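High choriolytic enzyme 1 (Oryzias latipes, PDB 3VTG) takes part in breaking down the egg envelope at hatching, as a zinc-dependent metalloendopeptidase of the astacin family. Local coordinates at residues A[1-12]-A[104-113]; A[61-72]-A[80-91]. All coordinates share one frame; numbering follows the deposited sequence.

Contact 1 of 2, residues A[1-12]-A[104-113]; sequences NAMKCWSSSCFW and ALGFQHEQTR. With ZN (zinc ion), chain B.
Asn1 and Met3 grip the chain just beyond the zinc-binding helix 94-105 through backbone bonds. Gln108 N donates a hydrogen bond to Asn1 O (2.8 Å), and Met3 N donates one to Gly106 O (2.9 Å), the latter nearly in line with the carbonyl. Between them Ala2 and Phe107 form a single beta bridge, and the small CB of Ala2 lies 3.9 Å from CE1 of the Phe107 ring. Gly106 ends the helix in a Schellman motif; its positive phi (121°) and the Phe11 ring beside it both suit glycine. The last helical turn has a further partner in Trp12, whose NE1 donates a hydrogen bond to Ala104 O at 2.8 Å; the oxygen lies close to the indole plane, while the N-H comes from above the carbonyl plane. Holding CG anti to the carbonyl carbon (chi1 -62°), Trp12 presents that N-H to the helix end. Glu110 OE2 is engaged by Arg192 in a salt bridge and by Asp148 N, while Arg113 NH2 pairs with Asp115 and bonds Thr145 O. His109 NE2 joins His99, His103 and two waters on the zinc. Two main-chain bonds and the Trp12 indole probably hold the segment carrying this third histidine in place.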
loop_
_atom_site.group_PDB
_atom_site.type_symbol
_atom_site.label_atom_id
_atom_site.label_comp_id
_atom_site.label_asym_id
_atom_site.label_seq_id
_atom_site.Cartn_x
_atom_site.Cartn_y
_atom_site.Cartn_z
ATOM N N ASN A 1 3.837 8.962 4.771
ATOM C CA ASN A 1 2.658 8.059 4.927
ATOM C C ASN A 1 2.989 6.738 5.629
ATOM O O ASN A 1 2.138 5.855 5.733
ATOM C CB ASN A 1 1.957 7.820 3.576
ATOM C CG ASN A 1 2.815 7.046 2.585
ATOM O OD1 ASN A 1 2.302 6.246 1.798
ATOM N ND2 ASN A 1 4.121 7.285 2.607
ATOM N N ALA A 2 4.221 6.608 6.115
ATOM C CA ALA A 2 4.620 5.418 6.863
ATOM C C ALA A 2 4.003 5.430 8.256
ATOM O O ALA A 2 3.787 6.492 8.842
ATOM C CB ALA A 2 6.136 5.317 6.955
ATOM N N MET A 3 3.716 4.244 8.778
ATOM C CA MET A 3 3.256 4.123 10.155
ATOM C C MET A 3 4.385 4.512 11.106
ATOM O O MET A 3 5.565 4.326 10.790
ATOM C CB MET A 3 2.764 2.704 10.433
ATOM C CG MET A 3 3.831 1.631 10.296
ATOM S SD MET A 3 3.162 -0.037 10.385
ATOM C CE MET A 3 2.525 -0.089 12.057
ATOM N N LYS A 4 4.020 5.075 12.254
ATOM C CA LYS A 4 4.993 5.446 13.270
ATOM C C LYS A 4 5.132 4.327 14.288
ATOM O O LYS A 4 4.204 4.041 15.044
ATOM C CB LYS A 4 4.598 6.753 13.969
ATOM C CG LYS A 4 4.957 8.014 13.202
ATOM C CD LYS A 4 4.730 9.253 14.055
ATOM C CE LYS A 4 5.060 10.524 13.288
ATOM N NZ LYS A 4 4.929 11.736 14.144
ATOM N N CYS A 5 6.290 3.676 14.267
ATOM C CA CYS A 5 6.675 2.718 15.293
ATOM C C CYS A 5 8.185 2.780 15.420
ATOM O O CYS A 5 8.906 2.709 14.422
ATOM C CB CYS A 5 6.219 1.296 14.950
ATOM S SG CYS A 5 6.636 0.076 16.222
ATOM N N TRP A 6 8.655 2.921 16.653
ATOM C CA TRP A 6 10.069 3.127 16.919
ATOM C C TRP A 6 10.863 1.849 16.873
ATOM O O TRP A 6 12.039 1.860 16.506
ATOM C CB TRP A 6 10.243 3.812 18.271
ATOM C CG TRP A 6 11.675 4.150 18.593
ATOM C CD1 TRP A 6 12.385 5.287 18.217
ATOM C CD2 TRP A 6 12.630 3.341 19.360
ATOM N NE1 TRP A 6 13.670 5.238 18.687
ATOM C CE2 TRP A 6 13.886 4.101 19.378
ATOM C CE3 TRP A 6 12.574 2.112 20.008
ATOM C CZ2 TRP A 6 15.018 3.633 20.029
ATOM C CZ3 TRP A 6 13.724 1.652 20.660
ATOM C CH2 TRP A 6 14.914 2.396 20.669
ATOM N N SER A 7 10.221 0.738 17.225
ATOM C CA SER A 7 10.919 -0.522 17.491
ATOM C C SER A 7 11.376 -1.305 16.260
ATOM O O SER A 7 12.406 -1.974 16.303
ATOM C CB SER A 7 10.072 -1.422 18.395
ATOM O OG SER A 7 8.805 -1.682 17.819
ATOM N N SER A 8 10.613 -1.239 15.174
ATOM C CA SER A 8 10.942 -1.990 13.952
ATOM C C SER A 8 10.799 -3.516 14.106
ATOM O O SER A 8 11.082 -4.271 13.175
ATOM C CB SER A 8 12.325 -1.602 13.398
ATOM O OG SER A 8 12.385 -0.216 13.097
ATOM N N SER A 9 10.363 -3.965 15.285
ATOM C CA SER A 9 9.662 -5.244 15.391
ATOM C C SER A 9 8.395 -5.068 14.553
ATOM O O SER A 9 7.764 -6.036 14.124
ATOM C CB SER A 9 9.306 -5.562 16.845
ATOM O OG SER A 9 8.512 -4.533 17.418
ATOM N N CYS A 10 8.057 -3.796 14.335
ATOM C CA CYS A 10 6.923 -3.345 13.535
ATOM C C CYS A 10 7.153 -3.440 12.029
ATOM O O CYS A 10 6.201 -3.404 11.253
ATOM C CB CYS A 10 6.604 -1.891 13.886
ATOM S SG CYS A 10 5.860 -1.671 15.515
ATOM N N PHE A 11 8.416 -3.544 11.621
ATOM C CA PHE A 11 8.775 -3.551 10.204
ATOM C C PHE A 11 9.532 -4.822 9.854
ATOM O O PHE A 11 10.025 -5.520 10.739
ATOM C CB PHE A 11 9.610 -2.312 9.856
ATOM C CG PHE A 11 8.904 -1.011 10.128
ATOM C CD1 PHE A 11 8.018 -0.474 9.200
ATOM C CD2 PHE A 11 9.123 -0.323 11.319
ATOM C CE1 PHE A 11 7.362 0.723 9.451
ATOM C CE2 PHE A 11 8.471 0.875 11.575
ATOM C CZ PHE A 11 7.593 1.400 10.638
ATOM N N TRP A 12 9.612 -5.130 8.561
ATOM C CA TRP A 12 10.346 -6.308 8.101
ATOM C C TRP A 12 11.816 -6.145 8.347
ATOM O O TRP A 12 12.356 -5.044 8.233
ATOM C CB TRP A 12 10.026 -6.601 6.639
ATOM C CG TRP A 12 8.563 -6.911 6.477
ATOM C CD1 TRP A 12 7.541 -6.029 6.135
ATOM C CD2 TRP A 12 7.896 -8.196 6.716
ATOM N NE1 TRP A 12 6.329 -6.669 6.125
ATOM C CE2 TRP A 12 6.471 -7.972 6.460
ATOM C CE3 TRP A 12 8.325 -9.468 7.085
ATOM C CZ2 TRP A 12 5.535 -8.988 6.582
ATOM C CZ3 TRP A 12 7.373 -10.486 7.200
ATOM C CH2 TRP A 12 6.011 -10.250 6.958
ATOM N N ALA A 104 1.748 -3.797 3.447
ATOM C CA ALA A 104 2.509 -4.796 4.204
ATOM C C ALA A 104 3.891 -4.277 4.608
ATOM O O ALA A 104 4.418 -4.660 5.654
ATOM C CB ALA A 104 2.627 -6.096 3.420
ATOM N N LEU A 105 4.464 -3.393 3.793
ATOM C CA LEU A 105 5.737 -2.752 4.129
ATOM C C LEU A 105 5.629 -1.699 5.235
ATOM O O LEU A 105 6.628 -1.370 5.878
ATOM C CB LEU A 105 6.385 -2.138 2.887
ATOM C CG LEU A 105 6.887 -3.085 1.796
ATOM C CD1 LEU A 105 7.485 -2.278 0.655
ATOM C CD2 LEU A 105 7.896 -4.081 2.344
ATOM N N GLY A 106 4.424 -1.170 5.440
ATOM C CA GLY A 106 4.170 -0.182 6.491
ATOM C C GLY A 106 3.630 1.156 6.018
ATOM O O GLY A 106 3.593 2.114 6.792
ATOM N N PHE A 107 3.196 1.227 4.760
ATOM C CA PHE A 107 2.716 2.483 4.178
ATOM C C PHE A 107 1.200 2.612 4.162
ATOM O O PHE A 107 0.479 1.650 3.886
ATOM C CB PHE A 107 3.301 2.691 2.781
ATOM C CG PHE A 107 4.788 2.842 2.788
ATOM C CD1 PHE A 107 5.375 4.031 3.212
ATOM C CD2 PHE A 107 5.606 1.785 2.420
ATOM C CE1 PHE A 107 6.750 4.169 3.247
ATOM C CE2 PHE A 107 6.985 1.918 2.450
ATOM C CZ PHE A 107 7.556 3.111 2.862
ATOM N N GLN A 108 0.737 3.822 4.453
ATOM C CA GLN A 108 -0.689 4.119 4.550
ATOM C C GLN A 108 -1.156 4.938 3.353
ATOM O O GLN A 108 -0.343 5.388 2.544
ATOM C CB GLN A 108 -0.978 4.849 5.863
ATOM C CG GLN A 108 -0.483 4.078 7.078
ATOM C CD GLN A 108 -0.573 4.866 8.361
ATOM O OE1 GLN A 108 0.406 5.469 8.802
ATOM N NE2 GLN A 108 -1.749 4.867 8.971
ATOM N N HIS A 109 -2.469 5.119 3.233
ATOM C CA HIS A 109 -3.031 5.893 2.127
ATOM C C HIS A 109 -2.573 7.320 2.150
ATOM O O HIS A 109 -2.521 7.950 3.213
ATOM C CB HIS A 109 -4.551 5.812 2.126
ATOM C CG HIS A 109 -5.081 4.419 1.897
ATOM N ND1 HIS A 109 -6.041 3.874 2.662
ATOM C CD2 HIS A 109 -4.726 3.453 0.962
ATOM C CE1 HIS A 109 -6.296 2.625 2.236
ATOM N NE2 HIS A 109 -5.492 2.371 1.191
ATOM N N GLU A 110 -2.233 7.834 0.970
ATOM C CA GLU A 110 -1.678 9.178 0.828
ATOM C C GLU A 110 -2.567 10.267 1.431
ATOM O O GLU A 110 -2.064 11.186 2.084
ATOM C CB GLU A 110 -1.370 9.481 -0.644
ATOM C CG GLU A 110 -0.469 10.686 -0.869
ATOM C CD GLU A 110 0.977 10.446 -0.467
ATOM O OE1 GLU A 110 1.300 9.359 0.065
ATOM O OE2 GLU A 110 1.796 11.361 -0.681
ATOM N N GLN A 111 -3.880 10.154 1.220
ATOM C CA GLN A 111 -4.818 11.181 1.675
ATOM C C GLN A 111 -4.936 11.268 3.200
ATOM O O GLN A 111 -5.574 12.182 3.714
ATOM C CB GLN A 111 -6.200 11.013 1.024
ATOM C CG GLN A 111 -7.082 9.915 1.609
ATOM C CD GLN A 111 -6.773 8.532 1.064
ATOM O OE1 GLN A 111 -6.023 8.377 0.096
ATOM N NE2 GLN A 111 -7.358 7.515 1.686
ATOM N N THR A 112 -4.323 10.325 3.914
ATOM C CA THR A 112 -4.337 10.341 5.380
ATOM C C THR A 112 -3.055 10.917 5.988
ATOM O O THR A 112 -2.917 10.964 7.209
ATOM C CB THR A 112 -4.611 8.944 5.982
ATOM O OG1 THR A 112 -3.480 8.088 5.779
ATOM C CG2 THR A 112 -5.863 8.320 5.375
ATOM N N ARG A 113 -2.123 11.355 5.141
ATOM C CA ARG A 113 -0.899 12.010 5.616
ATOM C C ARG A 113 -1.224 13.189 6.528
ATOM O O ARG A 113 -2.238 13.865 6.348
ATOM C CB ARG A 113 -0.061 12.508 4.440
ATOM C CG ARG A 113 0.834 11.465 3.793
ATOM C CD ARG A 113 1.541 12.042 2.575
ATOM N NE ARG A 113 2.358 13.214 2.888
ATOM C CZ ARG A 113 3.688 13.256 2.839
ATOM N NH1 ARG A 113 4.394 12.187 2.484
ATOM N NH2 ARG A 113 4.314 14.382 3.146
HETATM ZN ZN ZN B . -5.117 0.500 0.470
HETATM O O HOH W 1 -5.850 -1.495 0.569
HETATM O O HOH W 2 -7.061 0.691 -0.754
#

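Contact 2 of 2, residues A[61-72]-A[80-91]; sequences DFISVVSKTGCY and GQQELSINRGGC
Lys68 reaches back over the sheet to Glu83. Its CB lies 3.6 Å from Ser85 OG, the hydroxyl that also accepts from Lys68 N. The chain then runs extended beyond CG; CD and CE pass 3.6 and 3.5 Å from Glu83 OE1, the two side chains crossing at about a right angle, and NZ closes a salt bridge to that oxygen at 2.8 Å on its syn lone pair, with a weaker bond to OE2. Waters donate to both carboxylate oxygens, one linking OE2 to Ser64 OG and the other OE1 to Tyr72 OH, so the carboxylate charge is probably well compensated. Beneath, strands 62-66 and 81-86 run parallel, bonded alternately from Phe62 N to Gly80 O through to Ile86 N and Val66 O. Strand 71-73 pairs antiparallel on the far side of 81-86, where Tyr72 lays its ring over Ser85 CB, 3.5 Å from the ring centroid. Small Ser85 suits this place: its OG, anti to the backbone N (chi1 -178°), donates to Gly70 O, which Asn87 N approaches from the opposite face. On the other face Ile63 CG2 packs on Leu84 CB at 3.7 Å, toward helix 94-105. The Cys71-Cys91 disulfide, beside the predicted catalytic Glu100, ties the edge strand to the chain entering that helix. A hydrated salt bridge on the Glu83 face, mainly apolar packing on the Leu84 face and a disulfide probably stiffen this sheet edge.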
loop_
_atom_site.group_PDB
_atom_site.type_symbol
_atom_site.label_atom_id
_atom_site.label_comp_id
_atom_site.label_asym_id
_atom_site.label_seq_id
_atom_site.Cartn_x
_atom_site.Cartn_y
_atom_site.Cartn_z
ATOM N N ASP A 61 7.743 -15.181 10.528
ATOM C CA ASP A 61 6.972 -14.043 10.018
ATOM C C ASP A 61 6.808 -14.168 8.514
ATOM O O ASP A 61 7.796 -14.240 7.783
ATOM C CB ASP A 61 7.660 -12.710 10.339
ATOM C CG ASP A 61 7.985 -12.549 11.810
ATOM O OD1 ASP A 61 7.089 -12.733 12.656
ATOM O OD2 ASP A 61 9.143 -12.204 12.115
ATOM N N PHE A 62 5.564 -14.190 8.048
ATOM C CA PHE A 62 5.309 -14.341 6.616
ATOM C C PHE A 62 3.945 -13.811 6.212
ATOM O O PHE A 62 3.042 -13.689 7.040
ATOM C CB PHE A 62 5.477 -15.808 6.176
ATOM C CG PHE A 62 4.402 -16.732 6.681
ATOM C CD1 PHE A 62 3.356 -17.117 5.847
ATOM C CD2 PHE A 62 4.444 -17.240 7.976
ATOM C CE1 PHE A 62 2.368 -17.977 6.298
ATOM C CE2 PHE A 62 3.456 -18.098 8.433
ATOM C CZ PHE A 62 2.419 -18.470 7.591
ATOM N N ILE A 63 3.811 -13.505 4.925
ATOM C CA ILE A 63 2.551 -13.052 4.352
ATOM C C ILE A 63 1.804 -14.241 3.747
ATOM O O ILE A 63 2.373 -15.023 2.981
ATOM C CB ILE A 63 2.779 -11.963 3.283
ATOM C CG1 ILE A 63 3.454 -10.734 3.909
ATOM C CG2 ILE A 63 1.464 -11.577 2.619
ATOM C CD1 ILE A 63 3.881 -9.678 2.908
ATOM N N SER A 64 0.530 -14.368 4.106
ATOM C CA SER A 64 -0.344 -15.373 3.525
ATOM C C SER A 64 -1.325 -14.687 2.584
ATOM O O SER A 64 -2.222 -13.970 3.026
ATOM C CB SER A 64 -1.086 -16.116 4.634
ATOM O OG SER A 64 -1.969 -17.080 4.091
ATOM N N VAL A 65 -1.135 -14.897 1.284
ATOM C CA VAL A 65 -1.992 -14.283 0.268
ATOM C C VAL A 65 -3.236 -15.145 0.053
ATOM O O VAL A 65 -3.138 -16.319 -0.319
ATOM C CB VAL A 65 -1.249 -14.050 -1.069
ATOM C CG1 VAL A 65 -2.133 -13.286 -2.046
ATOM C CG2 VAL A 65 0.059 -13.298 -0.842
ATOM N N VAL A 66 -4.401 -14.550 0.299
ATOM C CA VAL A 66 -5.674 -15.271 0.269
ATOM C C VAL A 66 -6.713 -14.482 -0.521
ATOM O O VAL A 66 -6.626 -13.253 -0.617
ATOM C CB VAL A 66 -6.210 -15.555 1.695
ATOM C CG1 VAL A 66 -5.366 -16.614 2.393
ATOM C CG2 VAL A 66 -6.273 -14.280 2.527
ATOM N N SER A 67 -7.689 -15.179 -1.095
ATOM C CA SER A 67 -8.777 -14.499 -1.790
ATOM C C SER A 67 -9.961 -14.316 -0.855
ATOM O O SER A 67 -10.863 -15.151 -0.808
ATOM C CB SER A 67 -9.196 -15.257 -3.048
ATOM O OG SER A 67 -10.219 -14.546 -3.729
ATOM N N LYS A 68 -9.950 -13.225 -0.100
ATOM C CA LYS A 68 -11.063 -12.913 0.791
ATOM C C LYS A 68 -11.818 -11.684 0.283
ATOM O O LYS A 68 -11.812 -11.418 -0.922
ATOM C CB LYS A 68 -10.580 -12.793 2.242
ATOM C CG LYS A 68 -10.089 -14.131 2.777
ATOM C CD LYS A 68 -9.789 -14.122 4.263
ATOM C CE LYS A 68 -9.482 -15.532 4.736
ATOM N NZ LYS A 68 -9.115 -15.594 6.175
ATOM N N THR A 69 -12.479 -10.957 1.180
ATOM C CA THR A 69 -13.317 -9.826 0.786
ATOM C C THR A 69 -12.466 -8.621 0.388
ATOM O O THR A 69 -11.840 -7.980 1.237
ATOM C CB THR A 69 -14.308 -9.436 1.901
ATOM O OG1 THR A 69 -14.984 -10.608 2.371
ATOM C CG2 THR A 69 -15.336 -8.431 1.385
ATOM N N GLY A 70 -12.448 -8.327 -0.910
ATOM C CA GLY A 70 -11.745 -7.163 -1.435
ATOM C C GLY A 70 -10.232 -7.285 -1.429
ATOM O O GLY A 70 -9.674 -8.386 -1.352
ATOM N N CYS A 71 -9.575 -6.132 -1.524
ATOM C CA CYS A 71 -8.120 -6.049 -1.555
ATOM C C CYS A 71 -7.656 -5.340 -0.288
ATOM O O CYS A 71 -7.994 -4.178 -0.068
ATOM C CB CYS A 71 -7.644 -5.272 -2.793
ATOM S SG CYS A 71 -8.731 -5.286 -4.249
ATOM N N TYR A 72 -6.898 -6.041 0.551
ATOM C CA TYR A 72 -6.417 -5.463 1.809
ATOM C C TYR A 72 -5.151 -6.134 2.327
ATOM O O TYR A 72 -4.776 -7.224 1.892
ATOM C CB TYR A 72 -7.515 -5.448 2.889
ATOM C CG TYR A 72 -7.973 -6.802 3.393
ATOM C CD1 TYR A 72 -9.200 -7.331 2.998
ATOM C CD2 TYR A 72 -7.196 -7.539 4.293
ATOM C CE1 TYR A 72 -9.634 -8.561 3.467
ATOM C CE2 TYR A 72 -7.618 -8.773 4.762
ATOM C CZ TYR A 72 -8.837 -9.276 4.347
ATOM O OH TYR A 72 -9.260 -10.496 4.817
ATOM N N GLY A 80 4.381 -13.429 12.877
ATOM C CA GLY A 80 3.776 -14.689 12.464
ATOM C C GLY A 80 3.061 -14.587 11.133
ATOM O O GLY A 80 3.465 -13.823 10.255
ATOM N N GLN A 81 1.996 -15.364 10.991
ATOM C CA GLN A 81 1.191 -15.354 9.779
ATOM C C GLN A 81 0.353 -14.088 9.735
ATOM O O GLN A 81 -0.423 -13.824 10.650
ATOM C CB GLN A 81 0.280 -16.579 9.759
ATOM C CG GLN A 81 -0.563 -16.737 8.502
ATOM C CD GLN A 81 -1.211 -18.105 8.406
ATOM O OE1 GLN A 81 -1.008 -18.967 9.259
ATOM N NE2 GLN A 81 -1.989 -18.311 7.356
ATOM N N GLN A 82 0.522 -13.301 8.676
ATOM C CA GLN A 82 -0.355 -12.160 8.435
ATOM C C GLN A 82 -0.969 -12.261 7.048
ATOM O O GLN A 82 -0.287 -12.588 6.074
ATOM C CB GLN A 82 0.373 -10.825 8.637
ATOM C CG GLN A 82 1.428 -10.479 7.600
ATOM C CD GLN A 82 2.183 -9.225 7.975
ATOM O OE1 GLN A 82 2.986 -9.230 8.911
ATOM N NE2 GLN A 82 1.928 -8.141 7.253
ATOM N N GLU A 83 -2.263 -11.986 6.968
ATOM C CA GLU A 83 -2.984 -12.146 5.717
ATOM C C GLU A 83 -2.939 -10.903 4.843
ATOM O O GLU A 83 -2.876 -9.767 5.328
ATOM C CB GLU A 83 -4.424 -12.615 5.960
ATOM C CG GLU A 83 -4.501 -14.068 6.418
ATOM C CD GLU A 83 -5.906 -14.654 6.426
ATOM O OE1 GLU A 83 -6.898 -13.895 6.408
ATOM O OE2 GLU A 83 -6.013 -15.898 6.460
ATOM N N LEU A 84 -2.934 -11.151 3.539
ATOM C CA LEU A 84 -3.064 -10.119 2.527
ATOM C C LEU A 84 -4.085 -10.652 1.538
ATOM O O LEU A 84 -3.892 -11.726 0.956
ATOM C CB LEU A 84 -1.716 -9.845 1.847
ATOM C CG LEU A 84 -1.596 -8.681 0.854
ATOM C CD1 LEU A 84 -0.149 -8.228 0.730
ATOM C CD2 LEU A 84 -2.154 -9.039 -0.514
ATOM N N SER A 85 -5.179 -9.918 1.366
ATOM C CA SER A 85 -6.250 -10.364 0.489
ATOM C C SER A 85 -6.145 -9.775 -0.907
ATOM O O SER A 85 -6.115 -8.553 -1.081
ATOM C CB SER A 85 -7.616 -10.042 1.089
ATOM O OG SER A 85 -8.651 -10.531 0.254
ATOM N N ILE A 86 -6.071 -10.665 -1.890
ATOM C CA ILE A 86 -6.230 -10.306 -3.292
ATOM C C ILE A 86 -7.450 -11.086 -3.783
ATOM O O ILE A 86 -7.335 -12.239 -4.208
ATOM C CB ILE A 86 -4.961 -10.637 -4.126
ATOM C CG1 ILE A 86 -3.744 -9.853 -3.610
ATOM C CG2 ILE A 86 -5.180 -10.378 -5.616
ATOM C CD1 ILE A 86 -3.870 -8.339 -3.686
ATOM N N ASN A 87 -8.631 -10.477 -3.681
ATOM C CA ASN A 87 -9.838 -11.124 -4.181
ATOM C C ASN A 87 -9.681 -11.420 -5.669
ATOM O O ASN A 87 -9.288 -10.545 -6.444
ATOM C CB ASN A 87 -11.082 -10.272 -3.934
ATOM C CG ASN A 87 -12.352 -10.958 -4.401
ATOM O OD1 ASN A 87 -12.777 -10.779 -5.543
ATOM N ND2 ASN A 87 -12.946 -11.767 -3.532
ATOM N N ARG A 88 -9.984 -12.658 -6.055
ATOM C CA ARG A 88 -9.803 -13.120 -7.432
ATOM C C ARG A 88 -10.621 -12.329 -8.451
ATOM O O ARG A 88 -10.220 -12.208 -9.609
ATOM C CB ARG A 88 -10.156 -14.601 -7.548
ATOM C CG ARG A 88 -9.286 -15.525 -6.718
ATOM C CD ARG A 88 -9.806 -16.944 -6.813
ATOM N NE ARG A 88 -9.339 -17.606 -8.028
ATOM C CZ ARG A 88 -9.761 -18.795 -8.446
ATOM N NH1 ARG A 88 -10.683 -19.463 -7.762
ATOM N NH2 ARG A 88 -9.257 -19.317 -9.553
ATOM N N GLY A 89 -11.757 -11.795 -8.012
ATOM C CA GLY A 89 -12.673 -11.082 -8.899
ATOM C C GLY A 89 -12.356 -9.614 -9.105
ATOM O O GLY A 89 -12.622 -9.071 -10.177
ATOM N N GLY A 90 -11.790 -8.964 -8.092
ATOM C CA GLY A 90 -11.603 -7.514 -8.155
ATOM C C GLY A 90 -10.208 -6.961 -7.933
ATOM O O GLY A 90 -10.001 -5.750 -8.039
ATOM N N CYS A 91 -9.245 -7.832 -7.638
ATOM C CA CYS A 91 -7.925 -7.370 -7.205
ATOM C C CYS A 91 -6.742 -7.899 -8.014
ATOM O O CYS A 91 -5.599 -7.522 -7.744
ATOM C CB CYS A 91 -7.700 -7.708 -5.729
ATOM S SG CYS A 91 -9.047 -7.257 -4.621
HETATM O O HOH W 3 -3.982 -17.586 5.859
HETATM O O HOH W 4 -7.763 -11.333 6.875
#

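Overall arrangement
Contact 1 is buried, whereas contact 2 is partly exposed, with a mainly apolar face turned inward and a charged, hydrated one outward. Both bear on helix 94-105. Contact 1 holds its C-terminal end and the chain leading to the third histidine ligand; contact 2 lies along the helix, from Ile96 and Glu100 to Ala104, and 80-91 leads into its start. They meet where Trp12 CZ2 packs 3.8 Å from Ile63 CG1 and where Ala104 CB faces Ile63 CD1. Contact 1 relies on a few isolated bonds in a compact interior; contact 2 repeats regular strand bonds and adds a salt bridge, waters and a disulfide. Together they frame the zinc-binding helix from the N-terminus and the sheet.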